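Local coordinates for protein serpin (Taeniopygia guttata, PDB 5HGC) that binds cortisol and belongs to the serpin family, whose members are generally serine protease inhibitors, at residues 236-241 with 258-263; 224-227 with 233-236. One frame throughout, in Å; residues are numbered along the deposited sequence.

Interaction 1. Residues 236-241 with 258-263; sequences FLVLPA and QKWSDH. With HCY ((11alpha,14beta)-11,17,21-trihydroxypregn-4-ene-3,20-dione), chain B.
Val-238 and Trp-260 make the tightest apolar contact between strand 236-240 and helix 258-263: Val-238 CG2 lies 3.6 Å from Trp-260 CZ3, the side chains crossing at about a right angle. With CG1 anti to the backbone N (chi1 -176°), Val-238 presents both methyls to the benzo end of the indole. The Phe-236 ring takes Ser-261 CB at its edge, 3.9 Å from CZ, and cortisol O4 also lies at that edge.

No hydrogen bond joins the two segments; the polar link to the steroid comes from Ser-261, whose OG is hydrogen-bonded to the 11-hydroxyl oxygen O2 of cortisol at 3.0 Å. The angular methyl C18 touches both Ser-261 CB and Phe-236 CZ. Gln-258 turns the face of its terminal amide to the C1-C2 edge of the A ring, OE1 3.5 Å from C2; a glycine here would probably leave C1 and C2 without this cover and let the A ring shift.

With helix 12-29 both segments line the cortisol pocket, consistent with hormone-carrying serpins. Helix 254-263 packs over a strand that pairs with strands 222-228 and 355-361. Leu-248 of helix 245-251 touches Val-238 and Trp-260, whose NE1 bonds to Asp-217, and Phe-360 meets the Phe-236 ring.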
ATOM      1  N   PHE A 236      10.948   6.314   1.196  1.00 17.85           N
ATOM      2  CA  PHE A 236      12.287   5.746   0.788  1.00 20.01           C
ATOM      3  C   PHE A 236      12.302   5.540  -0.709  1.00 22.05           C
ATOM      4  O   PHE A 236      11.426   4.853  -1.236  1.00 22.92           O
ATOM      5  CB  PHE A 236      12.546   4.376   1.411  1.00 19.03           C
ATOM      6  CG  PHE A 236      12.878   4.427   2.885  1.00 20.24           C
ATOM      7  CD1 PHE A 236      11.952   4.993   3.834  1.00 19.74           C
ATOM      8  CD2 PHE A 236      14.083   3.875   3.362  1.00 19.95           C
ATOM      9  CE1 PHE A 236      12.241   5.023   5.212  1.00 20.52           C
ATOM     10  CE2 PHE A 236      14.378   3.908   4.741  1.00 21.13           C
ATOM     11  CZ  PHE A 236      13.458   4.467   5.663  1.00 20.40           C
ATOM     12  N   LEU A 237      13.261   6.168  -1.397  1.00 23.88           N
ATOM     13  CA  LEU A 237      13.324   6.127  -2.854  1.00 23.40           C
ATOM     14  C   LEU A 237      14.564   5.319  -3.137  1.00 27.33           C
ATOM     15  O   LEU A 237      15.666   5.707  -2.715  1.00 29.83           O
ATOM     16  CB  LEU A 237      13.446   7.530  -3.404  1.00 22.63           C
ATOM     17  CG  LEU A 237      12.608   8.572  -2.667  1.00 25.25           C
ATOM     18  CD1 LEU A 237      12.972   9.998  -3.110  1.00 25.46           C
ATOM     19  CD2 LEU A 237      11.117   8.287  -2.884  1.00 23.09           C
ATOM     20  N   VAL A 238      14.383   4.186  -3.813  1.00 28.20           N
ATOM     21  CA  VAL A 238      15.434   3.179  -3.953  1.00 28.30           C
ATOM     22  C   VAL A 238      15.751   3.020  -5.417  1.00 28.63           C
ATOM     23  O   VAL A 238      14.904   2.612  -6.214  1.00 33.82           O
ATOM     24  CB  VAL A 238      15.007   1.828  -3.391  1.00 26.91           C
ATOM     25  CG1 VAL A 238      16.160   0.810  -3.462  1.00 25.64           C
ATOM     26  CG2 VAL A 238      14.511   2.002  -1.979  1.00 23.21           C
ATOM     27  N   LEU A 239      16.977   3.376  -5.761  1.00 30.50           N
ATOM     28  CA  LEU A 239      17.477   3.403  -7.146  1.00 30.76           C
ATOM     29  C   LEU A 239      18.484   2.274  -7.252  1.00 30.39           C
ATOM     30  O   LEU A 239      19.588   2.451  -6.754  1.00 32.67           O
ATOM     31  CB  LEU A 239      18.153   4.733  -7.433  1.00 27.76           C
ATOM     32  CG  LEU A 239      18.540   5.012  -8.869  1.00 29.29           C
ATOM     33  CD1 LEU A 239      17.316   4.957  -9.773  1.00 27.97           C
ATOM     34  CD2 LEU A 239      19.176   6.377  -8.948  1.00 25.61           C
ATOM     35  N   PRO A 240      18.083   1.100  -7.810  1.00 29.73           N
ATOM     36  CA  PRO A 240      19.092   0.073  -8.052  1.00 32.06           C
ATOM     37  C   PRO A 240      19.886   0.413  -9.326  1.00 35.74           C
ATOM     38  O   PRO A 240      19.341   1.069 -10.266  1.00 33.82           O
ATOM     39  CB  PRO A 240      18.260  -1.202  -8.231  1.00 29.99           C
ATOM     40  CG  PRO A 240      17.020  -0.702  -8.909  1.00 29.97           C
ATOM     41  CD  PRO A 240      16.747   0.656  -8.281  1.00 29.58           C
ATOM     42  N   ALA A 241      21.170  -0.000  -9.329  1.00 37.92           N
ATOM     43  CA  ALA A 241      22.026   0.009 -10.536  1.00 39.12           C
ATOM     44  C   ALA A 241      21.374  -0.788 -11.694  1.00 41.18           C
ATOM     45  O   ALA A 241      20.717  -1.828 -11.430  1.00 37.29           O
ATOM     46  CB  ALA A 241      23.361  -0.608 -10.182  1.00 37.41           C
ATOM     47  N   GLN A 258      15.345  -2.072   7.776  1.00 29.29           N
ATOM     48  CA  GLN A 258      15.930  -1.676   9.045  1.00 33.44           C
ATOM     49  C   GLN A 258      17.417  -1.331   8.909  1.00 34.05           C
ATOM     50  O   GLN A 258      17.884  -0.377   9.543  1.00 33.88           O
ATOM     51  CB  GLN A 258      15.768  -2.750  10.121  1.00 36.12           C
ATOM     52  CG  GLN A 258      16.320  -2.281  11.465  1.00 38.72           C
ATOM     53  CD  GLN A 258      15.468  -2.720  12.626  1.00 55.70           C
ATOM     54  OE1 GLN A 258      15.131  -3.932  12.776  1.00 59.56           O
ATOM     55  NE2 GLN A 258      15.084  -1.742  13.465  1.00 52.36           N
ATOM     56  N   LYS A 259      18.135  -2.121   8.105  1.00 35.22           N
ATOM     57  CA  LYS A 259      19.508  -1.830   7.715  1.00 37.31           C
ATOM     58  C   LYS A 259      19.566  -0.399   7.151  1.00 39.53           C
ATOM     59  O   LYS A 259      20.310   0.453   7.710  1.00 38.06           O
ATOM     60  CB  LYS A 259      20.020  -2.832   6.676  1.00 38.75           C
ATOM     61  CG  LYS A 259      21.485  -2.604   6.283  1.00 41.55           C
ATOM     62  CD  LYS A 259      22.066  -3.738   5.461  1.00 40.35           C
ATOM     63  CE  LYS A 259      22.030  -3.474   3.964  1.00 45.66           C
ATOM     64  NZ  LYS A 259      23.214  -4.139   3.319  1.00 51.57           N
ATOM     65  N   TRP A 260      18.749  -0.125   6.112  1.00 31.49           N
ATOM     66  CA  TRP A 260      18.757   1.204   5.510  1.00 28.21           C
ATOM     67  C   TRP A 260      18.545   2.334   6.533  1.00 29.50           C
ATOM     68  O   TRP A 260      19.353   3.288   6.646  1.00 27.43           O
ATOM     69  CB  TRP A 260      17.766   1.290   4.381  1.00 27.01           C
ATOM     70  CG  TRP A 260      18.115   0.406   3.188  1.00 26.64           C
ATOM     71  CD1 TRP A 260      19.333  -0.173   2.904  1.00 28.05           C
ATOM     72  CD2 TRP A 260      17.234   0.029   2.117  1.00 25.12           C
ATOM     73  NE1 TRP A 260      19.258  -0.906   1.728  1.00 27.69           N
ATOM     74  CE2 TRP A 260      17.991  -0.797   1.218  1.00 25.99           C
ATOM     75  CE3 TRP A 260      15.880   0.302   1.827  1.00 23.41           C
ATOM     76  CZ2 TRP A 260      17.438  -1.350   0.032  1.00 25.42           C
ATOM     77  CZ3 TRP A 260      15.300  -0.270   0.660  1.00 24.73           C
ATOM     78  CH2 TRP A 260      16.090  -1.093  -0.222  1.00 27.63           C
ATOM     79  N   SER A 261      17.479   2.232   7.304  1.00 27.89           N
ATOM     80  CA  SER A 261      17.144   3.344   8.147  1.00 30.64           C
ATOM     81  C   SER A 261      18.156   3.501   9.302  1.00 34.25           C
ATOM     82  O   SER A 261      18.364   4.621   9.759  1.00 35.57           O
ATOM     83  CB  SER A 261      15.706   3.239   8.626  1.00 32.13           C
ATOM     84  OG  SER A 261      15.527   2.062   9.385  1.00 34.48           O
ATOM     85  N   ASP A 262      18.792   2.405   9.737  1.00 35.08           N
ATOM     86  CA  ASP A 262      19.847   2.462  10.739  1.00 38.30           C
ATOM     87  C   ASP A 262      21.047   3.252  10.233  1.00 38.97           C
ATOM     88  O   ASP A 262      21.691   3.938  11.020  1.00 38.25           O
ATOM     89  CB  ASP A 262      20.313   1.069  11.171  1.00 39.33           C
ATOM     90  CG  ASP A 262      19.293   0.335  12.106  1.00 40.45           C
ATOM     91  OD1 ASP A 262      18.413   0.961  12.732  1.00 40.33           O
ATOM     92  OD2 ASP A 262      19.393  -0.908  12.208  1.00 44.50           O
ATOM     93  N   HIS A 263      21.296   3.184   8.928  1.00 34.43           N
ATOM     94  CA  HIS A 263      22.465   3.795   8.311  1.00 34.57           C
ATOM     95  C   HIS A 263      22.275   5.060   7.457  1.00 33.55           C
ATOM     96  O   HIS A 263      23.231   5.538   6.854  1.00 37.17           O
ATOM     97  CB  HIS A 263      23.193   2.728   7.493  1.00 35.57           C
ATOM     98  CG  HIS A 263      23.732   1.617   8.329  1.00 46.42           C
ATOM     99  ND1 HIS A 263      23.321   0.310   8.184  1.00 44.50           N
ATOM    100  CD2 HIS A 263      24.616   1.629   9.359  1.00 48.73           C
ATOM    101  CE1 HIS A 263      23.935  -0.437   9.081  1.00 52.96           C
ATOM    102  NE2 HIS A 263      24.712   0.343   9.816  1.00 52.20           N
TER
HETATM  103  C1  HCY B 501      11.908  -2.156  11.612  1.00 32.05           C
HETATM  104  C2  HCY B 501      11.793  -3.652  11.891  1.00 35.05           C
HETATM  105  C3  HCY B 501      10.372  -4.148  11.742  1.00 37.34           C
HETATM  106  C4  HCY B 501       9.348  -3.319  11.063  1.00 33.61           C
HETATM  107  C5  HCY B 501       9.731  -2.298  10.287  1.00 31.94           C
HETATM  108  C6  HCY B 501       8.769  -1.764   9.249  1.00 32.07           C
HETATM  109  C7  HCY B 501       8.712  -0.221   9.321  1.00 32.96           C
HETATM  110  C8  HCY B 501      10.059   0.497   9.471  1.00 28.27           C
HETATM  111  C9  HCY B 501      10.874  -0.141  10.617  1.00 31.71           C
HETATM  112  C10 HCY B 501      11.108  -1.655  10.412  1.00 33.16           C
HETATM  113  C12 HCY B 501      11.929   2.218  11.167  1.00 29.51           C
HETATM  114  C11 HCY B 501      12.127   0.690  11.067  1.00 33.73           C
HETATM  115  C13 HCY B 501      11.137   2.781   9.949  1.00 32.16           C
HETATM  116  C14 HCY B 501       9.855   1.961   9.790  1.00 27.26           C
HETATM  117  C15 HCY B 501       8.940   2.827   8.957  1.00 28.51           C
HETATM  118  C16 HCY B 501       9.265   4.261   9.352  1.00 30.90           C
HETATM  119  C17 HCY B 501      10.572   4.206  10.183  1.00 35.05           C
HETATM  120  C18 HCY B 501      11.967   2.807   8.632  1.00 28.93           C
HETATM  121  C19 HCY B 501      11.858  -2.032   9.116  1.00 35.00           C
HETATM  122  C20 HCY B 501      11.518   5.353   9.877  1.00 38.23           C
HETATM  123  C21 HCY B 501      12.390   5.942  10.966  1.00 37.33           C
HETATM  124  O1  HCY B 501      10.098  -5.266  12.130  1.00 41.86           O
HETATM  125  O2  HCY B 501      13.096   0.418  10.050  1.00 37.22           O
HETATM  126  O3  HCY B 501      10.257   4.412  11.580  1.00 37.09           O
HETATM  127  O4  HCY B 501      11.594   5.817   8.750  1.00 40.15           O
HETATM  128  O5  HCY B 501      13.622   6.205  10.297  1.00 45.83           O

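Interaction 2. Residues 224-227 with 233-236; sequences VVRL and ATAF. With HCY ((11alpha,14beta)-11,17,21-trihydroxypregn-4-ene-3,20-dione), chain B.
Arg-226 and Phe-236 face each other as an antiparallel non-hydrogen-bonded pair, CA to CA 4.4 Å, and the arginine runs across the phenyl ring to reach cortisol. Its CB passes near the Ala-235 carbonyl oxygen. CG sits over one face of the Phe-236 ring, offset toward the rim, in a CH-pi contact 4.1 Å from the centroid. CD lies 3.3 Å from Thr-234 OG1, and NE turns to a salt bridge with Asp-213. Bends at chi2 (-94°) and chi3 (-86°) turn the end of the chain toward strand 233-236, where NH1 donates a hydrogen bond to Thr-234 OG1 at 3.2 Å, the oxygen lying somewhat out of the guanidinium plane. NH1 also donates to the C20 ketone oxygen O4 of cortisol at 2.8 Å, and NH2 gives a nearly straight bond (174°) to the 21-hydroxyl oxygen O5 at 2.9 Å. The guanidinium grips both oxygens of the steroid side chain, and Asp-213 probably steadies its charge. Thr-234 OG1 is itself held by His-228.

Next along the ladder, with side chains on the opposite face from Arg-226 and Phe-236, Leu-227 and Ala-235 form the hydrogen-bonded pair, Ala-235 N to Leu-227 O at 2.8 Å and Leu-227 N to Ala-235 O at 2.9 Å. The hairpin of strands 222-228 and 233-240 lies between strands 211-217 and 355-361; Trp-260 of helix 254-263 packs on Val-224.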
ATOM      1  N   VAL A 224      19.817   4.743  -1.767  1.00 24.64           N
ATOM      2  CA  VAL A 224      18.614   4.995  -0.972  1.00 21.47           C
ATOM      3  C   VAL A 224      18.555   6.470  -0.613  1.00 23.62           C
ATOM      4  O   VAL A 224      19.501   6.976  -0.019  1.00 26.13           O
ATOM      5  CB  VAL A 224      18.592   4.145   0.326  1.00 21.14           C
ATOM      6  CG1 VAL A 224      17.268   4.346   1.109  1.00 19.01           C
ATOM      7  CG2 VAL A 224      18.832   2.663  -0.004  1.00 18.66           C
ATOM      8  N   VAL A 225      17.458   7.148  -0.963  1.00 22.07           N
ATOM      9  CA  VAL A 225      17.225   8.494  -0.511  1.00 23.66           C
ATOM     10  C   VAL A 225      15.889   8.515   0.217  1.00 26.61           C
ATOM     11  O   VAL A 225      14.879   7.974  -0.282  1.00 29.60           O
ATOM     12  CB  VAL A 225      17.243   9.496  -1.684  1.00 23.62           C
ATOM     13  CG1 VAL A 225      16.878  10.886  -1.225  1.00 21.17           C
ATOM     14  CG2 VAL A 225      18.642   9.544  -2.318  1.00 25.03           C
ATOM     15  N   ARG A 226      15.874   9.130   1.397  1.00 25.97           N
ATOM     16  CA  ARG A 226      14.660   9.213   2.175  1.00 26.28           C
ATOM     17  C   ARG A 226      14.201  10.665   2.382  1.00 26.62           C
ATOM     18  O   ARG A 226      14.963  11.496   2.861  1.00 28.59           O
ATOM     19  CB  ARG A 226      14.851   8.505   3.510  1.00 27.14           C
ATOM     20  CG  ARG A 226      13.612   8.548   4.375  1.00 26.13           C
ATOM     21  CD  ARG A 226      13.703   9.728   5.322  1.00 29.81           C
ATOM     22  NE  ARG A 226      14.448   9.315   6.507  1.00 32.94           N
ATOM     23  CZ  ARG A 226      14.003   8.435   7.392  1.00 36.90           C
ATOM     24  NH1 ARG A 226      12.779   7.886   7.252  1.00 43.24           N
ATOM     25  NH2 ARG A 226      14.771   8.090   8.401  1.00 31.14           N
ATOM     26  N   LEU A 227      12.943  10.937   2.046  1.00 25.71           N
ATOM     27  CA  LEU A 227      12.356  12.274   2.070  1.00 25.81           C
ATOM     28  C   LEU A 227      11.183  12.225   3.000  1.00 25.88           C
ATOM     29  O   LEU A 227      10.375  11.298   2.887  1.00 29.82           O
ATOM     30  CB  LEU A 227      11.869  12.689   0.666  1.00 26.23           C
ATOM     31  CG  LEU A 227      12.934  12.911  -0.421  1.00 26.46           C
ATOM     32  CD1 LEU A 227      12.350  13.597  -1.655  1.00 23.52           C
ATOM     33  CD2 LEU A 227      14.067  13.737   0.187  1.00 25.89           C
ATOM     34  N   ALA A 233       4.337  10.632   7.690  1.00 24.19           N
ATOM     35  CA  ALA A 233       4.690   9.738   6.565  1.00 27.89           C
ATOM     36  C   ALA A 233       6.086  10.052   6.096  1.00 28.16           C
ATOM     37  O   ALA A 233       6.525  11.163   6.220  1.00 36.06           O
ATOM     38  CB  ALA A 233       3.716   9.839   5.376  1.00 22.98           C
ATOM     39  N   THR A 234       6.772   9.064   5.553  1.00 27.22           N
ATOM     40  CA  THR A 234       8.094   9.249   4.989  1.00 25.53           C
ATOM     41  C   THR A 234       8.243   8.386   3.730  1.00 22.94           C
ATOM     42  O   THR A 234       7.620   7.329   3.631  1.00 22.01           O
ATOM     43  CB  THR A 234       9.157   8.900   6.076  1.00 26.29           C
ATOM     44  OG1 THR A 234      10.443   9.371   5.663  1.00 27.04           O
ATOM     45  CG2 THR A 234       9.186   7.379   6.413  1.00 23.23           C
ATOM     46  N   ALA A 235       9.035   8.841   2.761  1.00 21.56           N
ATOM     47  CA  ALA A 235       9.251   8.063   1.525  1.00 18.58           C
ATOM     48  C   ALA A 235      10.708   7.617   1.347  1.00 18.01           C
ATOM     49  O   ALA A 235      11.604   8.456   1.399  1.00 18.28           O
ATOM     50  CB  ALA A 235       8.767   8.853   0.341  1.00 16.28           C
ATOM     51  N   PHE A 236      10.948   6.314   1.196  1.00 17.85           N
ATOM     52  CA  PHE A 236      12.287   5.746   0.788  1.00 20.01           C
ATOM     53  C   PHE A 236      12.302   5.540  -0.709  1.00 22.05           C
ATOM     54  O   PHE A 236      11.426   4.853  -1.236  1.00 22.92           O
ATOM     55  CB  PHE A 236      12.546   4.376   1.411  1.00 19.03           C
ATOM     56  CG  PHE A 236      12.878   4.427   2.885  1.00 20.24           C
ATOM     57  CD1 PHE A 236      11.952   4.993   3.834  1.00 19.74           C
ATOM     58  CD2 PHE A 236      14.083   3.875   3.362  1.00 19.95           C
ATOM     59  CE1 PHE A 236      12.241   5.023   5.212  1.00 20.52           C
ATOM     60  CE2 PHE A 236      14.378   3.908   4.741  1.00 21.13           C
ATOM     61  CZ  PHE A 236      13.458   4.467   5.663  1.00 20.40           C
TER
HETATM   62  C1  HCY B 501      11.908  -2.156  11.612  1.00 32.05           C
HETATM   63  C2  HCY B 501      11.793  -3.652  11.891  1.00 35.05           C
HETATM   64  C3  HCY B 501      10.372  -4.148  11.742  1.00 37.34           C
HETATM   65  C4  HCY B 501       9.348  -3.319  11.063  1.00 33.61           C
HETATM   66  C5  HCY B 501       9.731  -2.298  10.287  1.00 31.94           C
HETATM   67  C6  HCY B 501       8.769  -1.764   9.249  1.00 32.07           C
HETATM   68  C7  HCY B 501       8.712  -0.221   9.321  1.00 32.96           C
HETATM   69  C8  HCY B 501      10.059   0.497   9.471  1.00 28.27           C
HETATM   70  C9  HCY B 501      10.874  -0.141  10.617  1.00 31.71           C
HETATM   71  C10 HCY B 501      11.108  -1.655  10.412  1.00 33.16           C
HETATM   72  C12 HCY B 501      11.929   2.218  11.167  1.00 29.51           C
HETATM   73  C11 HCY B 501      12.127   0.690  11.067  1.00 33.73           C
HETATM   74  C13 HCY B 501      11.137   2.781   9.949  1.00 32.16           C
HETATM   75  C14 HCY B 501       9.855   1.961   9.790  1.00 27.26           C
HETATM   76  C15 HCY B 501       8.940   2.827   8.957  1.00 28.51           C
HETATM   77  C16 HCY B 501       9.265   4.261   9.352  1.00 30.90           C
HETATM   78  C17 HCY B 501      10.572   4.206  10.183  1.00 35.05           C
HETATM   79  C18 HCY B 501      11.967   2.807   8.632  1.00 28.93           C
HETATM   80  C19 HCY B 501      11.858  -2.032   9.116  1.00 35.00           C
HETATM   81  C20 HCY B 501      11.518   5.353   9.877  1.00 38.23           C
HETATM   82  C21 HCY B 501      12.390   5.942  10.966  1.00 37.33           C
HETATM   83  O1  HCY B 501      10.098  -5.266  12.130  1.00 41.86           O
HETATM   84  O2  HCY B 501      13.096   0.418  10.050  1.00 37.22           O
HETATM   85  O3  HCY B 501      10.257   4.412  11.580  1.00 37.09           O
HETATM   86  O4  HCY B 501      11.594   5.817   8.750  1.00 40.15           O
HETATM   87  O5  HCY B 501      13.622   6.205  10.297  1.00 45.83           O

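Both contacts are buried and share Phe-236 on strand 233-240, their centres about 8 Å apart. Interaction 2 joins that strand to its hairpin neighbour, with backbone hydrogen bonds and an arginine that bonds to a threonine across the strands and to the steroid; interaction 1 sets a helix on the same strand through side chains alone, mostly apolar, and its helix also carries exposed residues. Leu-237 N lies 2.7 Å from Val-225 O, a probable hydrogen bond, and Trp-260 CD2 packs 3.7 Å from Val-224 CG2. The helix meets the steroid's A ring and 11-hydroxyl, the hairpin mainly its C20-C21 side chain, with Phe-236 touching C18 and O4, while Asn-365 adds a further hydrogen bond.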